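Local coordinates for protein membrane-anchored mycosin mycp1 (Mycobacterium thermoresistibile, PDB 4HVL) that is a membrane-anchored subtilisin-like serine protease that forms an essential component of the ESX-1 (type VII) secretion system of mycobacteria, at residues P32-S38 / E294-Q300; S76-P80 / G111-D117; N208-I212 / P334-I338; C29-T33 / L289-G293. One frame throughout, in Å; residues are numbered along the deposited sequence.

Interaction 1 of 4, residues P32-S38 / E294-Q300; sequences PTVYPDS and EPVNALQ
Thr33 pairs with Ala298 in a single antiparallel bridge, and both polar backbone atoms of Thr33 are used. Its N donates to Ala298 O at 2.8 Å. Its carbonyl O takes two donors. Asn297 N reaches Thr33 O at 3.0 Å in the carbonyl plane, while Ala298 N comes to the same oxygen from above that plane, 53° out of it.

The Asn297 amide is gripped at both ends. Its OD1 accepts from Tyr35 N at 2.9 Å, in plane and on a lone pair. Its ND2 donates to Ser38 OG at 3.0 Å, almost within the amide plane, with a nearly straight bond. These two bonds fix the rotation of the amide. With chi1 at 69°, CG sits between the backbone N and the carbonyl carbon, which turns the amide toward the 35-38 turn. Ser38 OG donates a hydrogen bond to Tyr35 O, which also accepts from Ser38 N.

Apolar contacts flank this network. The CB of Ala298 lies over one face of the Tyr35 ring, offset toward the rim. CB of Pro32 meets Val296 CG1 and Leu299 CD2.

Asn297 and Ala298 both facing Thr33 make a classic beta bulge in strand 295-300. The type II turn from Tyr35 to Ser38 lies beside it. A single bridge thus pins the N-terminal loop to the middle strand of the small antiparallel sheet of the subtilisin-like domain.

Interaction 2 of 4, residues S76-P80 / G111-D117; sequences SPRVP and GRGAPTD
The Arg78 guanidinium is held on one face and along its edges. The CB of Ala114 sits over the centre of that face, 3.4 Å above the plane. At the edges lie the carbonyl of Arg112 and the carboxylate of Asp117. The second flat group is the Arg112 guanidinium, which has Pro80 CG over the centre of one face, 3.6 Å from CZ of Arg112.

Arg78 uses all three guanidinium nitrogens. It meets Asp117 end-on: NH1 bonds to Asp117 OD2 at 2.7 Å and NH2 to Asp117 OD1 at 3.0 Å. Both oxygens use their syn lone pairs. The two planes are only 19° apart, so this is a nearly coplanar bidentate salt bridge. NE and NH2 also grip Arg112 O side-on, with NE of Arg78 at 2.9 Å from that oxygen. A bend at chi3 (79°) in an otherwise extended outer chain turns the group to serve both partners. Four bonds in or near its plane fix the rotation of the guanidinium.

The backbone adds one straight bond, Arg112 N to Arg78 O at 2.8 Å. Ser76 OG accepts from Val79 N in an ST motif.

Outside the pair, Arg112 NH1 bonds to Ala110 O and Ala126 O, and Asp117 OD1 to Phe119 N. The contact joins the loop between strands 65-70 and 82-86 to the loop between helix 102-110 and strand 127-132. Arg78 and Val79 also touch Leu289 of strand 288-289, and Val79 packs on helix 102-110.

Interaction 3 of 4, residues N208-I212 / P334-I338; sequences NAVVI and PAQVI
Val210 and Pro334 mark where helix 334-343 packs on strand 210-214, a strand inside the parallel sheet of the subtilisin-like alpha/beta fold. The axes of segments 210-212 and 334-338 approach to 8.5 Å at an angle of 45°.

Apolar packing carries most of the contact. Val210 spreads its two methyls over the first turn of the helix. CG2 meets Pro334 CB at 3.8 Å and Val337 CB at 3.9 Å. CG1, placed anti to the backbone N (chi1 163°), points to the end of Ile338. The 3.2 Å between Val210 CG1 and Ile338 CD1 is too short for a normal contact. Ile338 also has an unusual chi1 of -92°, so the placement of its end is doubtful. Ile212 CD1 lies on the same side, near that end. Helix 311-328 continues this layer, with Val337 on Ile325 and Ile212 on Val318.

Polar atoms meet only carbon across the two segments. Asn208 OD1 approaches Pro334 CD at 3.4 Å, but has its hydrogen-bond partner outside the two segments. The 208 end is tied to helix 311-328, where Asn208 O accepts from Arg326 NH1. The Pro334 ring also covers Ala209 O, which has no hydrogen-bond partner in the model and lies 3.6 Å from Pro334 CB.

Interaction 4 of 4, residues C29-T33 / L289-G293; sequences CAAPT and LGYGG
The Tyr291 side chain turns back beside its own backbone N, with CG anti to the carbonyl carbon (chi1 -56°). With chi2 at -25°, this lays the ring against Ala30, Ala31 and Pro32.

The hydroxyl makes the polar bond of the contact. Tyr291 OH donates to Ala30 O at 2.6 Å. That oxygen lies at the edge of the ring, near its plane. The hydroxyl stands above the carbonyl plane of Ala30, 41° out of it, and not on a lone pair. The same OH also has a weak hydrogen bond with Ala100 N, so two backbone groups meet the tip of the side chain.

The ring packs on carbon as well. CD of Pro32 sits over one face in a CH-pi contact, 3.9 Å from the centroid of the Tyr291 ring and offset toward the rim. Ala31 CB reaches Tyr291 CE2 at 3.7 Å. Beside this, Pro32 CG lies 3.8 Å from Gly290 CA.

Tyr291 stands in a type I beta turn from Gly290 to Gly293, closed by Gly293 N to Gly290 O at 3.0 Å. The turn links strands 288-289 and 295-300. Cys29, at the start of the other segment, is in a disulfide with Cys98. Tyr291, in the turn of a beta hairpin, thus holds the N-terminal loop by one hydroxyl bond and a CH-pi contact. The Tyr291 side chain is about 7 Å from that of His101, a predicted member of the subtilase catalytic triad.

How the interactions relate
Interactions 1, 2 and 4 cluster on one side of the chain's centre. Interactions 1 and 4 share Pro32 and Thr33, with centres about 9 Å apart. They attach the N-terminal loop to strand 295-300 and the turn before it, near the predicted catalytic His101. Interaction 2 lies about 13 Å from interaction 4, centre to centre. Its segments fall between theirs along the chain. It touches both: Asp117 packs on Pro295, and Arg78 NH1 lies beside Gly293 O. Interaction 3 follows interaction 2 in sequence and alternates with interactions 1 and 4. Its centre is about 33 Å from that of interaction 1. Surface loops are thus tied together on one side, while interaction 3 packs the core opposite interactions 1 and 4.

Interaction 1 of 4, residues P32-S38 / E294-Q300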
# COMPACT_ATOMS: atom_id res chain seq x y z
N PRO A 32 -18.79 -1.45 -0.07
CA PRO A 32 -18.65 -0.35 0.85
C PRO A 32 -19.96 0.39 1.00
O PRO A 32 -20.88 0.21 0.17
CB PRO A 32 -17.63 0.55 0.16
CG PRO A 32 -17.91 0.34 -1.27
CD PRO A 32 -18.20 -1.13 -1.39
N THR A 33 -20.02 1.25 2.00
CA THR A 33 -21.24 1.98 2.29
C THR A 33 -20.93 3.38 2.88
O THR A 33 -19.83 3.91 2.70
CB THR A 33 -22.22 1.09 3.13
OG1 THR A 33 -23.46 1.77 3.29
CG2 THR A 33 -21.66 0.69 4.53
N VAL A 34 -21.90 3.96 3.57
CA VAL A 34 -21.81 5.31 4.08
C VAL A 34 -22.41 5.38 5.47
O VAL A 34 -23.27 4.57 5.82
CB VAL A 34 -22.55 6.31 3.16
CG1 VAL A 34 -21.94 6.30 1.77
CG2 VAL A 34 -24.04 5.98 3.07
N TYR A 35 -21.92 6.32 6.28
CA TYR A 35 -22.56 6.64 7.55
C TYR A 35 -23.85 7.40 7.26
O TYR A 35 -23.89 8.26 6.35
CB TYR A 35 -21.64 7.46 8.45
CG TYR A 35 -20.63 6.62 9.19
CD1 TYR A 35 -21.01 5.88 10.31
CD2 TYR A 35 -19.31 6.54 8.76
CE1 TYR A 35 -20.09 5.11 11.00
CE2 TYR A 35 -18.38 5.76 9.44
CZ TYR A 35 -18.78 5.04 10.56
OH TYR A 35 -17.89 4.25 11.23
N PRO A 36 -24.92 7.09 8.02
CA PRO A 36 -26.15 7.84 7.86
C PRO A 36 -25.90 9.33 7.90
O PRO A 36 -25.10 9.77 8.70
CB PRO A 36 -26.98 7.38 9.06
CG PRO A 36 -26.55 5.96 9.25
CD PRO A 36 -25.06 6.02 9.02
N ASP A 37 -26.54 10.07 7.00
CA ASP A 37 -26.49 11.53 6.95
C ASP A 37 -25.11 12.13 6.65
O ASP A 37 -24.86 13.24 7.05
CB ASP A 37 -27.05 12.10 8.26
CG ASP A 37 -28.40 11.53 8.60
OD1 ASP A 37 -29.33 11.74 7.78
OD2 ASP A 37 -28.52 10.85 9.66
N SER A 38 -24.25 11.41 5.95
CA SER A 38 -22.97 11.97 5.49
C SER A 38 -23.20 12.92 4.32
O SER A 38 -24.02 12.65 3.45
CB SER A 38 -22.03 10.84 5.03
OG SER A 38 -21.69 9.97 6.10
N GLU A 294 -19.23 6.00 -6.58
CA GLU A 294 -20.01 6.75 -5.59
C GLU A 294 -19.20 6.99 -4.33
O GLU A 294 -18.48 6.10 -3.88
CB GLU A 294 -21.32 5.98 -5.25
CG GLU A 294 -21.23 4.86 -4.21
CD GLU A 294 -20.56 3.54 -4.65
OE1 GLU A 294 -19.99 3.47 -5.75
OE2 GLU A 294 -20.60 2.55 -3.88
N PRO A 295 -19.33 8.17 -3.71
CA PRO A 295 -18.56 8.38 -2.49
C PRO A 295 -18.97 7.41 -1.37
O PRO A 295 -20.16 7.10 -1.21
CB PRO A 295 -18.86 9.84 -2.10
CG PRO A 295 -19.88 10.35 -3.05
CD PRO A 295 -20.18 9.32 -4.08
N VAL A 296 -17.97 6.90 -0.65
CA VAL A 296 -18.19 6.03 0.49
C VAL A 296 -17.29 6.43 1.66
O VAL A 296 -16.20 6.98 1.46
CB VAL A 296 -17.92 4.55 0.16
CG1 VAL A 296 -19.02 4.00 -0.74
CG2 VAL A 296 -16.52 4.35 -0.45
N ASN A 297 -17.72 6.10 2.88
CA ASN A 297 -16.94 6.38 4.09
C ASN A 297 -17.19 5.41 5.25
O ASN A 297 -16.83 5.72 6.39
CB ASN A 297 -17.18 7.83 4.53
CG ASN A 297 -18.58 8.07 5.05
OD1 ASN A 297 -19.43 7.18 5.02
ND2 ASN A 297 -18.83 9.29 5.53
N ALA A 298 -17.77 4.24 4.96
CA ALA A 298 -18.06 3.23 5.96
C ALA A 298 -17.97 1.85 5.34
O ALA A 298 -18.19 1.68 4.13
CB ALA A 298 -19.45 3.44 6.54
N LEU A 299 -17.69 0.87 6.19
CA LEU A 299 -17.67 -0.53 5.83
C LEU A 299 -18.50 -1.31 6.83
O LEU A 299 -18.70 -0.87 7.97
CB LEU A 299 -16.23 -1.04 5.86
CG LEU A 299 -15.35 -0.32 4.85
CD1 LEU A 299 -13.90 -0.64 5.09
CD2 LEU A 299 -15.78 -0.67 3.42
N GLN A 300 -18.98 -2.48 6.41
CA GLN A 300 -19.75 -3.32 7.31
C GLN A 300 -18.76 -4.00 8.25
O GLN A 300 -17.83 -4.64 7.80
CB GLN A 300 -20.58 -4.37 6.55
CG GLN A 300 -21.54 -3.82 5.50
CD GLN A 300 -22.65 -2.98 6.09
OE1 GLN A 300 -22.85 -2.95 7.30
NE2 GLN A 300 -23.40 -2.30 5.23

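Interaction 2 of 4, residues S76-P80 / G111-D117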
# COMPACT_ATOMS: atom_id res chain seq x y z
N SER A 76 -15.15 1.57 -12.81
CA SER A 76 -16.22 2.51 -13.14
C SER A 76 -15.59 3.68 -13.83
O SER A 76 -14.35 3.81 -13.82
CB SER A 76 -16.93 2.98 -11.86
OG SER A 76 -16.06 3.80 -11.06
N PRO A 77 -16.43 4.58 -14.40
CA PRO A 77 -15.80 5.72 -15.03
C PRO A 77 -14.93 6.54 -14.08
O PRO A 77 -13.89 7.03 -14.51
CB PRO A 77 -16.99 6.52 -15.59
CG PRO A 77 -18.08 5.50 -15.81
CD PRO A 77 -17.86 4.45 -14.73
N ARG A 78 -15.31 6.66 -12.79
CA ARG A 78 -14.49 7.41 -11.84
C ARG A 78 -13.28 6.68 -11.30
O ARG A 78 -12.35 7.34 -10.83
CB ARG A 78 -15.33 7.93 -10.67
CG ARG A 78 -16.22 9.08 -11.10
CD ARG A 78 -16.99 9.63 -9.92
NE ARG A 78 -16.18 10.52 -9.09
CZ ARG A 78 -16.62 11.10 -7.98
NH1 ARG A 78 -17.88 10.90 -7.58
NH2 ARG A 78 -15.82 11.90 -7.30
N VAL A 79 -13.28 5.35 -11.39
CA VAL A 79 -12.12 4.52 -11.03
C VAL A 79 -11.89 3.55 -12.20
O VAL A 79 -12.27 2.39 -12.12
CB VAL A 79 -12.36 3.73 -9.72
CG1 VAL A 79 -11.05 3.14 -9.19
CG2 VAL A 79 -12.98 4.62 -8.66
N PRO A 80 -11.38 4.07 -13.34
CA PRO A 80 -11.35 3.31 -14.59
C PRO A 80 -10.18 2.33 -14.67
O PRO A 80 -9.34 2.42 -15.56
CB PRO A 80 -11.22 4.41 -15.66
CG PRO A 80 -10.45 5.48 -14.98
CD PRO A 80 -10.97 5.48 -13.56
N GLY A 111 -8.77 8.43 -8.33
CA GLY A 111 -10.19 8.64 -8.54
C GLY A 111 -10.47 9.96 -9.23
O GLY A 111 -9.89 10.98 -8.89
N ARG A 112 -11.36 9.93 -10.22
CA ARG A 112 -11.77 11.15 -10.91
C ARG A 112 -12.76 12.00 -10.11
O ARG A 112 -13.48 11.50 -9.25
CB ARG A 112 -12.38 10.79 -12.27
CG ARG A 112 -11.34 10.61 -13.37
CD ARG A 112 -10.44 9.44 -13.11
NE ARG A 112 -9.70 9.09 -14.32
CZ ARG A 112 -8.54 8.46 -14.35
NH1 ARG A 112 -7.95 8.03 -13.24
NH2 ARG A 112 -7.99 8.22 -15.54
N GLY A 113 -12.81 13.29 -10.43
CA GLY A 113 -13.75 14.21 -9.79
C GLY A 113 -15.16 14.07 -10.35
O GLY A 113 -15.39 13.37 -11.34
N ALA A 114 -16.11 14.72 -9.67
CA ALA A 114 -17.49 14.82 -10.12
C ALA A 114 -18.07 16.12 -9.59
O ALA A 114 -17.71 16.55 -8.50
CB ALA A 114 -18.30 13.66 -9.59
N PRO A 115 -19.00 16.75 -10.34
CA PRO A 115 -19.58 17.99 -9.85
C PRO A 115 -20.54 17.82 -8.65
O PRO A 115 -20.90 18.81 -8.01
CB PRO A 115 -20.33 18.54 -11.09
CG PRO A 115 -20.68 17.33 -11.87
CD PRO A 115 -19.61 16.30 -11.60
N THR A 116 -20.92 16.58 -8.35
CA THR A 116 -21.87 16.31 -7.29
C THR A 116 -21.24 15.99 -5.94
O THR A 116 -21.97 15.80 -5.00
CB THR A 116 -22.76 15.10 -7.65
OG1 THR A 116 -21.92 14.01 -8.05
CG2 THR A 116 -23.74 15.46 -8.78
N ASP A 117 -19.92 15.87 -5.85
CA ASP A 117 -19.28 15.69 -4.54
C ASP A 117 -17.90 16.33 -4.50
O ASP A 117 -17.40 16.78 -5.53
CB ASP A 117 -19.25 14.20 -4.10
CG ASP A 117 -18.36 13.30 -4.98
OD1 ASP A 117 -17.12 13.50 -5.06
OD2 ASP A 117 -18.92 12.37 -5.60

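Interaction 3 of 4, residues N208-I212 / P334-I338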
# COMPACT_ATOMS: atom_id res chain seq x y z
N ASN A 208 12.43 0.59 -13.72
CA ASN A 208 12.23 2.04 -13.50
C ASN A 208 10.93 2.39 -12.75
O ASN A 208 10.28 3.41 -13.07
CB ASN A 208 12.30 2.79 -14.85
CG ASN A 208 12.16 4.31 -14.70
OD1 ASN A 208 12.83 4.91 -13.87
ND2 ASN A 208 11.28 4.93 -15.52
N ALA A 209 10.53 1.57 -11.79
CA ALA A 209 9.29 1.79 -11.05
C ALA A 209 9.54 2.18 -9.62
O ALA A 209 10.46 1.69 -8.96
CB ALA A 209 8.40 0.56 -11.10
N VAL A 210 8.71 3.09 -9.15
CA VAL A 210 8.73 3.51 -7.76
C VAL A 210 7.85 2.52 -7.05
O VAL A 210 6.73 2.29 -7.51
CB VAL A 210 8.11 4.90 -7.59
CG1 VAL A 210 7.75 5.15 -6.12
CG2 VAL A 210 9.06 5.95 -8.12
N VAL A 211 8.32 1.92 -5.95
CA VAL A 211 7.50 0.99 -5.18
C VAL A 211 7.16 1.56 -3.82
O VAL A 211 8.03 1.91 -3.08
CB VAL A 211 8.19 -0.39 -4.99
CG1 VAL A 211 7.24 -1.34 -4.28
CG2 VAL A 211 8.56 -0.98 -6.35
N ILE A 212 5.87 1.62 -3.51
CA ILE A 212 5.38 2.14 -2.23
C ILE A 212 4.70 0.99 -1.48
O ILE A 212 3.92 0.24 -2.07
CB ILE A 212 4.35 3.26 -2.44
CG1 ILE A 212 4.89 4.38 -3.35
CG2 ILE A 212 3.91 3.83 -1.12
CD1 ILE A 212 6.16 5.09 -2.89
N PRO A 334 13.55 6.48 -9.66
CA PRO A 334 12.73 6.15 -8.50
C PRO A 334 13.38 6.54 -7.16
O PRO A 334 12.68 7.00 -6.25
CB PRO A 334 12.58 4.63 -8.62
CG PRO A 334 12.72 4.38 -10.08
CD PRO A 334 13.71 5.34 -10.59
N ALA A 335 14.70 6.41 -7.04
CA ALA A 335 15.38 6.85 -5.80
C ALA A 335 15.15 8.34 -5.55
O ALA A 335 14.90 8.75 -4.43
CB ALA A 335 16.88 6.55 -5.84
N GLN A 336 15.25 9.14 -6.60
CA GLN A 336 15.08 10.58 -6.47
C GLN A 336 13.62 10.94 -6.17
O GLN A 336 13.36 11.89 -5.44
CB GLN A 336 15.56 11.30 -7.73
CG GLN A 336 17.07 11.25 -7.94
CD GLN A 336 17.47 11.72 -9.33
OE1 GLN A 336 16.85 11.35 -10.35
NE2 GLN A 336 18.48 12.56 -9.39
N VAL A 337 12.67 10.17 -6.71
CA VAL A 337 11.26 10.44 -6.41
C VAL A 337 11.00 10.28 -4.92
O VAL A 337 10.51 11.18 -4.25
CB VAL A 337 10.30 9.54 -7.21
CG1 VAL A 337 8.85 9.76 -6.77
CG2 VAL A 337 10.42 9.81 -8.71
N ILE A 338 11.38 9.13 -4.41
CA ILE A 338 11.23 8.78 -3.01
C ILE A 338 11.94 9.77 -2.12
O ILE A 338 11.40 10.17 -1.09
CB ILE A 338 11.82 7.37 -2.75
CG1 ILE A 338 10.74 6.32 -2.88
CG2 ILE A 338 12.38 7.21 -1.34
CD1 ILE A 338 9.90 6.43 -4.09

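Interaction 4 of 4, residues C29-T33 / L289-G293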
# COMPACT_ATOMS: atom_id res chain seq x y z
N CYS A 29 -19.50 -11.41 -1.74
CA CYS A 29 -18.64 -10.23 -1.74
C CYS A 29 -19.25 -9.10 -0.92
O CYS A 29 -20.46 -8.89 -0.93
CB CYS A 29 -18.40 -9.77 -3.17
SG CYS A 29 -17.51 -11.03 -4.14
N ALA A 30 -18.40 -8.39 -0.22
CA ALA A 30 -18.79 -7.17 0.49
C ALA A 30 -18.89 -6.00 -0.48
O ALA A 30 -18.39 -6.07 -1.60
CB ALA A 30 -17.77 -6.85 1.57
N ALA A 31 -19.57 -4.95 -0.03
CA ALA A 31 -19.60 -3.66 -0.73
C ALA A 31 -19.44 -2.55 0.30
O ALA A 31 -19.86 -2.72 1.44
CB ALA A 31 -20.90 -3.50 -1.47
N PRO A 32 -18.79 -1.45 -0.07
CA PRO A 32 -18.65 -0.35 0.85
C PRO A 32 -19.96 0.39 1.00
O PRO A 32 -20.88 0.21 0.17
CB PRO A 32 -17.63 0.55 0.16
CG PRO A 32 -17.91 0.34 -1.27
CD PRO A 32 -18.20 -1.13 -1.39
N THR A 33 -20.02 1.25 2.00
CA THR A 33 -21.24 1.98 2.29
C THR A 33 -20.93 3.38 2.88
O THR A 33 -19.83 3.91 2.70
CB THR A 33 -22.22 1.09 3.13
OG1 THR A 33 -23.46 1.77 3.29
CG2 THR A 33 -21.66 0.69 4.53
N LEU A 289 -14.16 6.17 -3.07
CA LEU A 289 -15.24 5.78 -3.98
C LEU A 289 -15.44 4.28 -4.02
O LEU A 289 -14.50 3.49 -3.86
CB LEU A 289 -14.95 6.27 -5.40
CG LEU A 289 -14.64 7.77 -5.60
CD1 LEU A 289 -14.39 8.06 -7.08
CD2 LEU A 289 -15.76 8.62 -5.04
N GLY A 290 -16.69 3.88 -4.24
CA GLY A 290 -17.07 2.48 -4.31
C GLY A 290 -17.14 1.94 -5.73
O GLY A 290 -16.56 2.52 -6.67
N TYR A 291 -17.88 0.85 -5.87
CA TYR A 291 -17.93 0.07 -7.10
C TYR A 291 -18.62 0.80 -8.26
O TYR A 291 -18.49 0.38 -9.40
CB TYR A 291 -18.64 -1.27 -6.87
CG TYR A 291 -18.08 -2.16 -5.76
CD1 TYR A 291 -16.73 -2.06 -5.36
CD2 TYR A 291 -18.87 -3.13 -5.15
CE1 TYR A 291 -16.22 -2.87 -4.35
CE2 TYR A 291 -18.36 -3.94 -4.15
CZ TYR A 291 -17.03 -3.80 -3.74
OH TYR A 291 -16.51 -4.63 -2.77
N GLY A 292 -19.37 1.85 -7.96
CA GLY A 292 -20.01 2.64 -9.01
C GLY A 292 -19.36 4.02 -9.16
O GLY A 292 -19.83 4.83 -9.92
N GLY A 293 -18.28 4.26 -8.44
CA GLY A 293 -17.68 5.60 -8.40
C GLY A 293 -18.40 6.56 -7.48
O GLY A 293 -18.20 7.78 -7.56